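SmhB (Serratia marcescens, PDB 6ZZ5) is one component of the tripartite alpha-pore-forming toxin Smh, which probably makes pores in target membranes. Local coordinates at residues Asn13-Gln18 with Pro70-Asn75; Glu84-Ile89 with Gln311-Ala316; Thr91-Gly96 with Glu100-Ala105; Ser104-Val109 with Glu293-Asn298. All coordinates share one frame; numbering follows the deposited sequence. Where two conformers were deposited one is given.

Contact 1 (Asn13-Gln18 with Pro70-Asn75)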
loop_
_atom_site.group_PDB
_atom_site.type_symbol
_atom_site.label_atom_id
_atom_site.label_comp_id
_atom_site.label_asym_id
_atom_site.label_seq_id
_atom_site.Cartn_x
_atom_site.Cartn_y
_atom_site.Cartn_z
ATOM N N ASN A 13 6.134 -2.003 -9.922
ATOM C CA ASN A 13 4.905 -2.825 -9.857
ATOM C C ASN A 13 4.569 -3.102 -8.373
ATOM O O ASN A 13 3.379 -2.927 -8.008
ATOM C CB ASN A 13 5.023 -4.134 -10.634
ATOM C CG ASN A 13 5.049 -3.947 -12.145
ATOM O OD1 ASN A 13 4.690 -2.883 -12.652
ATOM N ND2 ASN A 13 5.423 -5.005 -12.857
ATOM N N ALA A 14 5.567 -3.472 -7.556
ATOM C CA ALA A 14 5.346 -3.873 -6.144
ATOM C C ALA A 14 4.942 -2.644 -5.324
ATOM O O ALA A 14 4.003 -2.744 -4.529
ATOM C CB ALA A 14 6.566 -4.555 -5.581
ATOM N N GLN A 15 5.577 -1.481 -5.552
ATOM C CA GLN A 15 5.307 -0.319 -4.706
ATOM C C GLN A 15 3.943 0.244 -5.072
ATOM O O GLN A 15 3.237 0.654 -4.177
ATOM C CB GLN A 15 6.319 0.785 -4.887
ATOM C CG GLN A 15 6.137 1.902 -3.898
ATOM C CD GLN A 15 7.251 2.927 -3.929
ATOM O OE1 GLN A 15 7.678 3.418 -4.962
ATOM N NE2 GLN A 15 7.675 3.328 -2.753
ATOM N N SER A 16 3.641 0.305 -6.391
ATOM C CA SER A 16 2.351 0.819 -6.909
ATOM C C SER A 16 1.150 -0.004 -6.401
ATOM O O SER A 16 0.136 0.579 -5.980
ATOM C CB SER A 16 2.412 0.888 -8.405
ATOM O OG SER A 16 3.412 1.853 -8.723
ATOM N N SER A 17 1.252 -1.314 -6.435
ATOM C CA SER A 17 0.159 -2.223 -6.011
ATOM C C SER A 17 0.001 -2.095 -4.489
ATOM O O SER A 17 -1.127 -1.885 -4.028
ATOM C CB SER A 17 0.431 -3.647 -6.439
ATOM O OG SER A 17 1.686 -4.065 -6.010
ATOM N N GLN A 18 1.113 -2.080 -3.761
ATOM C CA GLN A 18 1.054 -1.935 -2.281
ATOM C C GLN A 18 0.468 -0.579 -1.902
ATOM O O GLN A 18 -0.316 -0.523 -0.937
ATOM C CB GLN A 18 2.413 -2.163 -1.626
ATOM C CG GLN A 18 2.297 -2.440 -0.135
ATOM C CD GLN A 18 2.165 -1.169 0.664
ATOM O OE1 GLN A 18 2.675 -0.107 0.290
ATOM N NE2 GLN A 18 1.500 -1.277 1.814
ATOM N N PRO A 70 1.259 10.835 -2.985
ATOM C CA PRO A 70 1.726 11.645 -4.129
ATOM C C PRO A 70 3.199 11.407 -4.501
ATOM O O PRO A 70 3.524 11.477 -5.716
ATOM C CB PRO A 70 1.512 13.115 -3.745
ATOM C CG PRO A 70 0.468 13.016 -2.652
ATOM C CD PRO A 70 0.748 11.712 -1.917
ATOM N N LEU A 71 4.036 11.023 -3.539
ATOM C CA LEU A 71 5.466 10.698 -3.767
ATOM C C LEU A 71 5.575 9.376 -4.502
ATOM O O LEU A 71 6.547 9.209 -5.313
ATOM C CB LEU A 71 6.285 10.683 -2.477
ATOM C CG LEU A 71 6.288 11.996 -1.686
ATOM C CD1 LEU A 71 7.075 11.809 -0.401
ATOM C CD2 LEU A 71 6.774 13.199 -2.492
ATOM N N ILE A 72 4.677 8.429 -4.210
ATOM C CA ILE A 72 4.718 7.123 -4.903
ATOM C C ILE A 72 4.312 7.349 -6.375
ATOM O O ILE A 72 4.944 6.821 -7.281
ATOM C CB ILE A 72 3.915 6.096 -4.093
ATOM C CG1 ILE A 72 4.661 5.847 -2.768
ATOM C CG2 ILE A 72 3.760 4.832 -4.904
ATOM C CD1 ILE A 72 3.916 5.164 -1.709
ATOM N N ILE A 73 3.316 8.169 -6.627
ATOM C CA ILE A 73 2.895 8.450 -8.019
ATOM C C ILE A 73 4.022 9.191 -8.736
ATOM O O ILE A 73 4.311 8.885 -9.923
ATOM C CB ILE A 73 1.552 9.198 -8.040
ATOM C CG1 ILE A 73 0.449 8.297 -7.447
ATOM C CG2 ILE A 73 1.227 9.658 -9.451
ATOM C CD1 ILE A 73 -0.847 9.024 -7.134
ATOM N N ARG A 74 4.629 10.135 -8.035
ATOM C CA ARG A 74 5.757 10.901 -8.573
ATOM C C ARG A 74 6.853 9.919 -9.018
ATOM O O ARG A 74 7.461 10.165 -10.102
ATOM C CB ARG A 74 6.184 11.924 -7.525
ATOM C CG ARG A 74 7.485 12.627 -7.833
ATOM C CD ARG A 74 7.306 13.464 -9.062
ATOM N NE ARG A 74 6.291 14.490 -8.896
ATOM C CZ ARG A 74 5.823 15.242 -9.893
ATOM N NH1 ARG A 74 4.916 16.177 -9.649
ATOM N NH2 ARG A 74 6.265 15.047 -11.126
ATOM N N ASN A 75 7.121 8.879 -8.203
ATOM C CA ASN A 75 8.191 7.915 -8.491
ATOM C C ASN A 75 7.859 7.286 -9.849
ATOM O O ASN A 75 8.770 7.090 -10.674
ATOM C CB ASN A 75 8.323 6.834 -7.435
ATOM C CG ASN A 75 9.381 5.834 -7.837
ATOM O OD1 ASN A 75 10.552 6.178 -7.813
ATOM N ND2 ASN A 75 8.980 4.611 -8.150
HETATM O O HOH W 1 6.374 3.504 -7.573
#

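Contact 2 (Glu84-Ile89 with Gln311-Ala316). With EDO (1,2-ethanediol), chain I.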
loop_
_atom_site.group_PDB
_atom_site.type_symbol
_atom_site.label_atom_id
_atom_site.label_comp_id
_atom_site.label_asym_id
_atom_site.label_seq_id
_atom_site.Cartn_x
_atom_site.Cartn_y
_atom_site.Cartn_z
ATOM N N GLU A 84 12.105 7.438 -20.889
ATOM C CA GLU A 84 11.939 8.288 -22.091
ATOM C C GLU A 84 13.294 8.954 -22.437
ATOM O O GLU A 84 13.658 9.046 -23.597
ATOM C CB GLU A 84 10.815 9.325 -21.918
ATOM C CG GLU A 84 9.427 8.730 -21.895
ATOM C CD GLU A 84 8.950 8.128 -23.212
ATOM O OE1 GLU A 84 9.703 8.213 -24.203
ATOM O OE2 GLU A 84 7.790 7.610 -23.238
ATOM N N THR A 85 14.019 9.425 -21.450
ATOM C CA THR A 85 15.344 10.055 -21.665
ATOM C C THR A 85 16.322 8.963 -22.151
ATOM O O THR A 85 17.111 9.246 -23.053
ATOM C CB THR A 85 15.831 10.697 -20.377
ATOM O OG1 THR A 85 14.883 11.704 -19.996
ATOM C CG2 THR A 85 17.186 11.327 -20.570
ATOM N N GLN A 86 16.251 7.762 -21.610
ATOM C CA GLN A 86 17.133 6.661 -22.048
ATOM C C GLN A 86 16.795 6.347 -23.505
ATOM O O GLN A 86 17.730 6.155 -24.291
ATOM C CB GLN A 86 17.069 5.466 -21.124
ATOM C CG GLN A 86 18.150 4.436 -21.440
ATOM C CD GLN A 86 18.080 3.190 -20.595
ATOM O OE1 GLN A 86 18.515 3.193 -19.441
ATOM N NE2 GLN A 86 17.526 2.134 -21.168
ATOM N N ASN A 87 15.519 6.298 -23.866
ATOM C CA ASN A 87 15.139 6.034 -25.286
ATOM C C ASN A 87 15.601 7.188 -26.191
ATOM O O ASN A 87 15.895 6.951 -27.393
ATOM C CB ASN A 87 13.647 5.759 -25.468
ATOM C CG ASN A 87 13.286 4.297 -25.291
ATOM O OD1 ASN A 87 14.173 3.435 -25.088
ATOM N ND2 ASN A 87 11.973 4.032 -25.330
ATOM N N LEU A 88 15.540 8.419 -25.718
ATOM C CA LEU A 88 16.047 9.573 -26.497
ATOM C C LEU A 88 17.539 9.347 -26.823
ATOM O O LEU A 88 17.895 9.415 -27.988
ATOM C CB LEU A 88 15.830 10.850 -25.690
ATOM C CG LEU A 88 16.387 12.137 -26.299
ATOM C CD1 LEU A 88 15.687 12.462 -27.597
ATOM C CD2 LEU A 88 16.194 13.278 -25.318
ATOM N N ILE A 89 18.352 9.011 -25.829
ATOM C CA ILE A 89 19.803 8.655 -26.011
ATOM C C ILE A 89 19.918 7.542 -27.045
ATOM O O ILE A 89 20.701 7.689 -28.007
ATOM C CB ILE A 89 20.437 8.220 -24.669
ATOM C CG1 ILE A 89 20.514 9.378 -23.679
ATOM C CG2 ILE A 89 21.774 7.551 -24.825
ATOM C CD1 ILE A 89 20.991 10.635 -24.234
ATOM N N GLN A 311 25.852 -0.502 -28.856
ATOM C CA GLN A 311 25.288 -1.866 -28.672
ATOM C C GLN A 311 24.343 -1.830 -27.467
ATOM O O GLN A 311 23.188 -2.319 -27.566
ATOM C CB GLN A 311 26.389 -2.927 -28.479
ATOM C CG GLN A 311 25.934 -4.398 -28.471
ATOM C CD GLN A 311 25.175 -4.927 -27.253
ATOM O OE1 GLN A 311 25.440 -4.542 -26.094
ATOM N NE2 GLN A 311 24.195 -5.815 -27.500
ATOM N N LEU A 312 24.806 -1.285 -26.341
ATOM C CA LEU A 312 24.078 -1.385 -25.069
ATOM C C LEU A 312 22.771 -0.599 -25.153
ATOM O O LEU A 312 21.713 -1.136 -24.755
ATOM C CB LEU A 312 24.964 -0.847 -23.961
ATOM C CG LEU A 312 24.307 -0.893 -22.581
ATOM C CD1 LEU A 312 24.125 -2.320 -22.140
ATOM C CD2 LEU A 312 25.169 -0.150 -21.594
ATOM N N PHE A 313 22.819 0.606 -25.681
ATOM C CA PHE A 313 21.642 1.505 -25.731
ATOM C C PHE A 313 20.703 1.096 -26.872
ATOM O O PHE A 313 19.493 1.226 -26.675
ATOM C CB PHE A 313 22.085 2.966 -25.766
ATOM C CG PHE A 313 22.434 3.463 -24.389
ATOM C CD1 PHE A 313 21.455 3.922 -23.542
ATOM C CD2 PHE A 313 23.731 3.420 -23.907
ATOM C CE1 PHE A 313 21.779 4.391 -22.275
ATOM C CE2 PHE A 313 24.045 3.840 -22.629
ATOM C CZ PHE A 313 23.072 4.333 -21.801
ATOM N N LEU A 314 21.186 0.629 -28.017
ATOM C CA LEU A 314 20.231 0.110 -29.032
ATOM C C LEU A 314 19.512 -1.099 -28.448
ATOM O O LEU A 314 18.316 -1.076 -28.461
ATOM C CB LEU A 314 20.934 -0.226 -30.334
ATOM C CG LEU A 314 21.475 0.958 -31.144
ATOM C CD1 LEU A 314 22.442 0.501 -32.220
ATOM C CD2 LEU A 314 20.347 1.738 -31.789
ATOM N N THR A 315 20.226 -2.100 -27.897
ATOM C CA THR A 315 19.603 -3.300 -27.285
ATOM C C THR A 315 18.631 -2.899 -26.160
ATOM O O THR A 315 17.475 -3.469 -26.116
ATOM C CB THR A 315 20.699 -4.300 -26.875
ATOM O OG1 THR A 315 21.399 -4.521 -28.106
ATOM C CG2 THR A 315 20.167 -5.590 -26.294
ATOM N N ALA A 316 19.050 -2.065 -25.215
ATOM C CA ALA A 316 18.159 -1.627 -24.133
ATOM C C ALA A 316 16.813 -1.147 -24.718
ATOM O O ALA A 316 15.740 -1.640 -24.283
ATOM C CB ALA A 316 18.783 -0.529 -23.316
HETATM C C1 EDO I . 21.552 0.868 -19.807
HETATM O O1 EDO I . 21.615 -0.543 -19.678
HETATM C C2 EDO I . 21.037 1.504 -18.579
HETATM O O2 EDO I . 19.717 1.087 -18.286
#

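Contact 3 (Thr91-Gly96 with Glu100-Ala105)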
loop_
_atom_site.group_PDB
_atom_site.type_symbol
_atom_site.label_atom_id
_atom_site.label_comp_id
_atom_site.label_asym_id
_atom_site.label_seq_id
_atom_site.Cartn_x
_atom_site.Cartn_y
_atom_site.Cartn_z
ATOM N N THR A 91 17.930 6.620 -29.456
ATOM C CA THR A 91 17.414 6.895 -30.809
ATOM C C THR A 91 18.225 8.034 -31.435
ATOM O O THR A 91 18.399 8.000 -32.665
ATOM C CB THR A 91 15.890 7.167 -30.808
ATOM O OG1 THR A 91 15.589 8.229 -29.887
ATOM C CG2 THR A 91 15.110 5.928 -30.397
ATOM N N VAL A 92 18.818 8.931 -30.662
ATOM C CA VAL A 92 19.537 10.069 -31.297
ATOM C C VAL A 92 21.045 9.862 -31.345
ATOM O O VAL A 92 21.653 10.476 -32.251
ATOM C CB VAL A 92 19.175 11.453 -30.736
ATOM C CG1 VAL A 92 17.682 11.651 -30.601
ATOM C CG2 VAL A 92 19.885 11.774 -29.467
ATOM N N MET A 93 21.656 9.104 -30.422
ATOM C CA MET A 93 23.139 9.142 -30.274
ATOM C C MET A 93 23.897 8.075 -31.060
ATOM O O MET A 93 24.982 8.363 -31.569
ATOM C CB MET A 93 23.560 9.105 -28.809
ATOM C CG MET A 93 23.134 10.384 -28.166
ATOM S SD MET A 93 23.784 10.481 -26.477
ATOM C CE MET A 93 25.453 10.879 -26.966
ATOM N N PRO A 94 23.406 6.830 -31.197
ATOM C CA PRO A 94 24.161 5.807 -31.922
ATOM C C PRO A 94 24.560 6.203 -33.336
ATOM O O PRO A 94 25.655 5.903 -33.703
ATOM C CB PRO A 94 23.208 4.625 -31.907
ATOM C CG PRO A 94 22.489 4.787 -30.589
ATOM C CD PRO A 94 22.224 6.277 -30.529
ATOM N N SER A 95 23.725 6.931 -34.065
ATOM C CA SER A 95 24.072 7.459 -35.398
ATOM C C SER A 95 24.756 8.843 -35.254
ATOM O O SER A 95 24.117 9.903 -35.490
ATOM C CB SER A 95 22.874 7.435 -36.329
ATOM O OG SER A 95 23.268 7.852 -37.612
ATOM N N GLY A 96 26.046 8.833 -34.935
ATOM C CA GLY A 96 26.948 9.977 -35.151
ATOM C C GLY A 96 27.466 10.621 -33.880
ATOM O O GLY A 96 28.340 11.472 -34.010
ATOM N N GLU A 100 32.926 12.507 -26.805
ATOM C CA GLU A 100 32.676 13.658 -25.907
ATOM C C GLU A 100 31.161 13.710 -25.595
ATOM O O GLU A 100 30.794 13.999 -24.463
ATOM C CB GLU A 100 33.121 14.900 -26.651
ATOM C CG GLU A 100 32.990 16.157 -25.879
ATOM C CD GLU A 100 33.433 17.352 -26.705
ATOM O OE1 GLU A 100 34.148 18.167 -26.149
ATOM O OE2 GLU A 100 32.998 17.484 -27.883
ATOM N N GLN A 101 30.331 13.596 -26.614
ATOM C CA GLN A 101 28.849 13.648 -26.446
ATOM C C GLN A 101 28.373 12.490 -25.585
ATOM O O GLN A 101 27.528 12.722 -24.685
ATOM C CB GLN A 101 28.211 13.646 -27.824
ATOM C CG GLN A 101 28.409 14.972 -28.538
ATOM C CD GLN A 101 27.721 15.026 -29.860
ATOM O OE1 GLN A 101 28.035 14.263 -30.761
ATOM N NE2 GLN A 101 26.827 16.004 -30.004
ATOM N N TRP A 102 28.936 11.294 -25.778
ATOM C CA TRP A 102 28.567 10.120 -24.947
ATOM C C TRP A 102 28.968 10.354 -23.487
ATOM O O TRP A 102 28.153 10.018 -22.599
ATOM C CB TRP A 102 29.185 8.838 -25.483
ATOM C CG TRP A 102 28.395 8.204 -26.558
ATOM C CD1 TRP A 102 28.737 8.111 -27.876
ATOM C CD2 TRP A 102 27.181 7.468 -26.390
ATOM N NE1 TRP A 102 27.779 7.416 -28.538
ATOM C CE2 TRP A 102 26.828 6.999 -27.664
ATOM C CE3 TRP A 102 26.366 7.178 -25.309
ATOM C CZ2 TRP A 102 25.687 6.258 -27.890
ATOM C CZ3 TRP A 102 25.235 6.415 -25.523
ATOM C CH2 TRP A 102 24.922 5.945 -26.801
ATOM N N LEU A 103 30.145 10.932 -23.227
ATOM C CA LEU A 103 30.571 11.254 -21.848
ATOM C C LEU A 103 29.573 12.269 -21.255
ATOM O O LEU A 103 29.201 12.115 -20.092
ATOM C CB LEU A 103 31.990 11.846 -21.824
ATOM C CG LEU A 103 33.111 10.842 -22.107
ATOM C CD1 LEU A 103 34.408 11.589 -22.429
ATOM C CD2 LEU A 103 33.302 9.868 -20.924
ATOM N N SER A 104 29.194 13.317 -21.994
ATOM C CA SER A 104 28.243 14.312 -21.428
ATOM C C SER A 104 26.903 13.615 -21.156
ATOM O O SER A 104 26.324 13.822 -20.070
ATOM C CB SER A 104 28.083 15.502 -22.337
ATOM O OG SER A 104 29.329 16.142 -22.503
ATOM N N ALA A 105 26.423 12.826 -22.108
ATOM C CA ALA A 105 25.137 12.098 -22.000
ATOM C C ALA A 105 25.167 11.245 -20.734
ATOM O O ALA A 105 24.176 11.326 -19.930
ATOM C CB ALA A 105 24.841 11.270 -23.228
HETATM O O HOH W 2 27.742 7.214 -31.651
#

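Contact 4 (Ser104-Val109 with Glu293-Asn298)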
loop_
_atom_site.group_PDB
_atom_site.type_symbol
_atom_site.label_atom_id
_atom_site.label_comp_id
_atom_site.label_asym_id
_atom_site.label_seq_id
_atom_site.Cartn_x
_atom_site.Cartn_y
_atom_site.Cartn_z
ATOM N N SER A 104 29.194 13.317 -21.994
ATOM C CA SER A 104 28.243 14.312 -21.428
ATOM C C SER A 104 26.903 13.615 -21.156
ATOM O O SER A 104 26.324 13.822 -20.070
ATOM C CB SER A 104 28.083 15.502 -22.337
ATOM O OG SER A 104 29.329 16.142 -22.503
ATOM N N ALA A 105 26.423 12.826 -22.108
ATOM C CA ALA A 105 25.137 12.098 -22.000
ATOM C C ALA A 105 25.167 11.245 -20.734
ATOM O O ALA A 105 24.176 11.326 -19.930
ATOM C CB ALA A 105 24.841 11.270 -23.228
ATOM N N LEU A 106 26.188 10.405 -20.560
ATOM C CA LEU A 106 26.217 9.531 -19.358
ATOM C C LEU A 106 26.246 10.382 -18.079
ATOM O O LEU A 106 25.554 10.001 -17.118
ATOM C CB LEU A 106 27.390 8.572 -19.425
ATOM C CG LEU A 106 27.264 7.582 -20.573
ATOM C CD1 LEU A 106 28.583 6.895 -20.813
ATOM C CD2 LEU A 106 26.157 6.575 -20.314
ATOM N N GLY A 107 27.036 11.461 -18.035
ATOM C CA GLY A 107 27.097 12.384 -16.889
ATOM C C GLY A 107 25.722 12.977 -16.576
ATOM O O GLY A 107 25.265 12.922 -15.401
ATOM N N MET A 108 25.016 13.459 -17.590
ATOM C CA MET A 108 23.712 14.161 -17.412
ATOM C C MET A 108 22.608 13.157 -17.070
ATOM O O MET A 108 21.813 13.425 -16.183
ATOM C CB MET A 108 23.308 14.903 -18.683
ATOM C CG MET A 108 24.215 16.046 -19.006
ATOM S SD MET A 108 23.789 16.834 -20.594
ATOM C CE MET A 108 24.975 18.168 -20.503
ATOM N N VAL A 109 22.593 11.984 -17.681
ATOM C CA VAL A 109 21.583 10.944 -17.347
ATOM C C VAL A 109 21.870 10.307 -15.981
ATOM O O VAL A 109 20.900 10.067 -15.289
ATOM C CB VAL A 109 21.418 9.953 -18.497
ATOM C CG1 VAL A 109 20.374 8.919 -18.177
ATOM C CG2 VAL A 109 21.051 10.693 -19.785
ATOM N N GLU A 293 26.900 5.367 -13.762
ATOM C CA GLU A 293 28.181 5.926 -13.273
ATOM C C GLU A 293 29.339 5.041 -13.745
ATOM O O GLU A 293 30.347 5.595 -14.166
ATOM C CB GLU A 293 28.199 6.078 -11.749
ATOM C CG GLU A 293 27.341 7.253 -11.296
ATOM C CD GLU A 293 26.962 7.312 -9.821
ATOM O OE1 GLU A 293 27.469 6.487 -9.064
ATOM O OE2 GLU A 293 26.125 8.189 -9.449
ATOM N N THR A 294 29.187 3.720 -13.689
ATOM C CA THR A 294 30.236 2.781 -14.153
ATOM C C THR A 294 30.502 2.959 -15.654
ATOM O O THR A 294 31.710 2.977 -16.052
ATOM C CB THR A 294 29.916 1.344 -13.747
ATOM O OG1 THR A 294 29.737 1.415 -12.338
ATOM C CG2 THR A 294 31.068 0.400 -14.011
ATOM N N LEU A 295 29.463 3.070 -16.461
ATOM C CA LEU A 295 29.616 3.309 -17.910
ATOM C C LEU A 295 30.431 4.582 -18.133
ATOM O O LEU A 295 31.361 4.579 -18.987
ATOM C CB LEU A 295 28.244 3.386 -18.578
ATOM C CG LEU A 295 27.439 2.075 -18.571
ATOM C CD1 LEU A 295 26.021 2.340 -19.021
ATOM C CD2 LEU A 295 28.060 0.989 -19.447
ATOM N N ASN A 296 30.073 5.658 -17.435
ATOM C CA ASN A 296 30.706 7.001 -17.562
ATOM C C ASN A 296 32.204 6.904 -17.240
ATOM O O ASN A 296 33.007 7.319 -18.043
ATOM C CB ASN A 296 29.993 8.021 -16.654
ATOM C CG ASN A 296 30.390 9.438 -17.024
ATOM O OD1 ASN A 296 31.133 9.648 -17.968
ATOM N ND2 ASN A 296 29.783 10.414 -16.398
ATOM N N ALA A 297 32.560 6.310 -16.100
ATOM C CA ALA A 297 33.957 6.084 -15.664
ATOM C C ALA A 297 34.691 5.194 -16.681
ATOM O O ALA A 297 35.841 5.530 -17.084
ATOM C CB ALA A 297 33.990 5.498 -14.235
ATOM N N ASN A 298 34.034 4.155 -17.169
ATOM C CA ASN A 298 34.660 3.146 -18.056
ATOM C C ASN A 298 34.937 3.760 -19.433
ATOM O O ASN A 298 35.976 3.483 -20.064
ATOM C CB ASN A 298 33.828 1.862 -18.091
ATOM C CG ASN A 298 34.130 0.974 -16.895
ATOM O OD1 ASN A 298 35.106 1.201 -16.209
ATOM N ND2 ASN A 298 33.270 0.020 -16.595
#

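Contact 1 (Asn13-Gln18 with Pro70-Asn75)
Gln15 stretches its side chain across the gap between two helices and lays it over Ile72. With CG anti to the backbone N (chi1 -173°) and the chain extended beyond it, methylene and amide both lie against the isoleucine: Gln15 CG meets Ile72 CG2 at 3.9 Å, and further out Gln15 NE2 comes within 3.9 Å of Ile72 CG1. Both branches of Ile72 are therefore used. Its CG1 stands beside the backbone N and anti to the carbonyl carbon, while CG2 takes the place anti to the N, and the glutamine runs obliquely past the pair. Here helix 4-30 packs on helix 44-92 inside the long helical bundle of an HBL-family toxin subunit. Helix 44-92 is kinked just ahead of Ile72, where the N atoms of Pro70 and Leu71 make no bond to the preceding turn. The polar end of Gln15 turns toward Asn75, one helical turn on from Ile72. The two amides do not bond directly: Gln15 OE1 stays 3.6 Å from Asn75 ND2, and their planes are turned 77° against each other. A water joins them instead, donating to Gln15 OE1 at 2.9 Å and accepting from Asn75 ND2 at 2.9 Å. Which way round the Asn75 amide sits is settled from its other end, since OD1 is hydrogen-bonded to Trp285 NE1 on helix 252-300; that leaves ND2 directed at the water. The same helix covers Gln15 through Ala278 and Asn75 through Met281.

Contact 2 (Glu84-Ile89 with Gln311-Ala316)
Ile89 and Gln86 hold the ring of Phe313 from two directions. The methyl CG2 of Ile89 sits over one face, offset toward the rim, in a CH-pi contact: it is 4.2 Å from the ring centroid and 3.9 Å from Phe313 CD1. Gln86 comes in near the plane instead, with CG at the edge, 3.7 Å from Phe313 CE1. Its fully stretched chain (chi1 -170°) carries the amide past the ring at a right angle, until Gln86 NE2 rests 3.6 Å from Ala316 CB. Beneath these side chains helix 44-92 crosses the short helix 306-319 at -125°, with the segment axes 9.4 Å apart, at one end of the elongated bundle. The amide oxygen is held by two groups. Gln86 OE1 accepts from O2 of an ethanediol at 2.7 Å and is also hydrogen-bonded to Tyr82 OH, a turn earlier on its own helix. The ethanediol, probably from the crystallisation liquor, is tied in turn to Glu291 of helix 252-300. The hydroxyl of Ser90 lies within bonding reach of both Phe313 O and Gln86 O, which must share its single proton, while Ile89 leans on Trp102, Ala105 and Val109 of helix 99-151.

Contact 3 (Thr91-Gly96 with Glu100-Ala105)
Met93 lies flat over the indole of Trp102, and almost all the tight packing comes from this one side chain. Its CB starts the contact 3.7 Å from Trp102 CZ2, the sulfur follows over the six-membered ring, with SD 4.4 Å from that centroid, and the methyl ends over the five-membered ring, where CE is 4.0 Å from the centroid and 17° off the normal. This is a Met-aromatic contact finished by a CH-pi contact on the same face. A bend at the last torsion (chi3 76°) tucks CE back toward helix 99-151, placing it 3.6 Å from Gln101 O, while Met93 SD presses on Ala105 CB at 3.5 Å. The other side is looser. Pro94 only skirts the ring, and exposed Gly96 and Gln101 scarcely meet; the amide of Gln101 is engaged locally, its OE1 accepting from Thr98 N just ahead of the helix. At the indole edge a water lies in the ring plane and accepts from Trp102 NE1 at 3.1 Å; Met93 O is also within 3.0 Å of this water, though it competes with other acceptors for the water's protons. The two segments flank the turn of a helical hairpin, where helix 44-92 gives way to helix 99-151, and helix 306-319 adds Leu309 and Asp306 around the indole. The turn is thus closed by a polarisable thioether spread over an aromatic face, with no direct hydrogen bond between the segments, and the buried tryptophan's N-H is answered by water rather than by protein.

Contact 4 (Ser104-Val109 with Glu293-Asn298)
A chi1 of -166° swings the Asn296 amide away from its backbone N and across to Leu106 and Gly107, while Leu106, with CG beside its backbone N (chi1 -65°), points both methyls at segment 293-298. The two meet at their roots: Leu106 CB is 3.8 Å from Asn296 CB. Further out, Leu106 CD1 lies 3.9 Å from Asn296 CA, and both methyls rest beside Leu295 CB, CD1 at 4.2 Å, the two leucines crossing at about a right angle. Helices 99-151 and 252-300 run nearly antiparallel here, crossing at -152° with segment axes 8.9 Å apart, and the CA atoms of Leu106 and Asn296 approach to 5.5 Å. Helix 306-319 covers the leucine side, with Leu309 and Phe313 on Leu106, and Phe308 and Leu312 on Leu295. Across the contact from the leucines, the asparagine amide lies against bare backbone: Asn296 ND2 is 3.4 Å from Gly107 CA and equally near Gly107 N. Those two nitrogens are both donors, so their nearness makes no bond. Cohesion between the segments therefore rests on van der Waals contact, chiefly Leu106 against the backbone and CB of Asn296, with the amide contributing bulk rather than a hydrogen bond across this contact.

Contacts 2, 3 and 4 form one cluster at an end of the bundle, their centres 10 to 13 Å apart, whereas contact 1 sits near the middle of the chain, its centre 24 Å or more from theirs. Helix 44-92 runs through contacts 1, 2 and 3. Contacts 2 and 3 share an aromatic junction, Phe313 CD2 meeting Trp102 CZ3 at 3.7 Å. Contacts 2 and 4 join through Leu312 CD2 and Leu295 CD1, also 3.7 Å apart, and contacts 3 and 4 have Ser104 and Ala105 in common. The ethanediol of contact 2 lies about 5 Å, nearest atoms, from the Leu295 side chain of contact 4. Contacts 3 and 4 nest within the chain loop contact 2 closes.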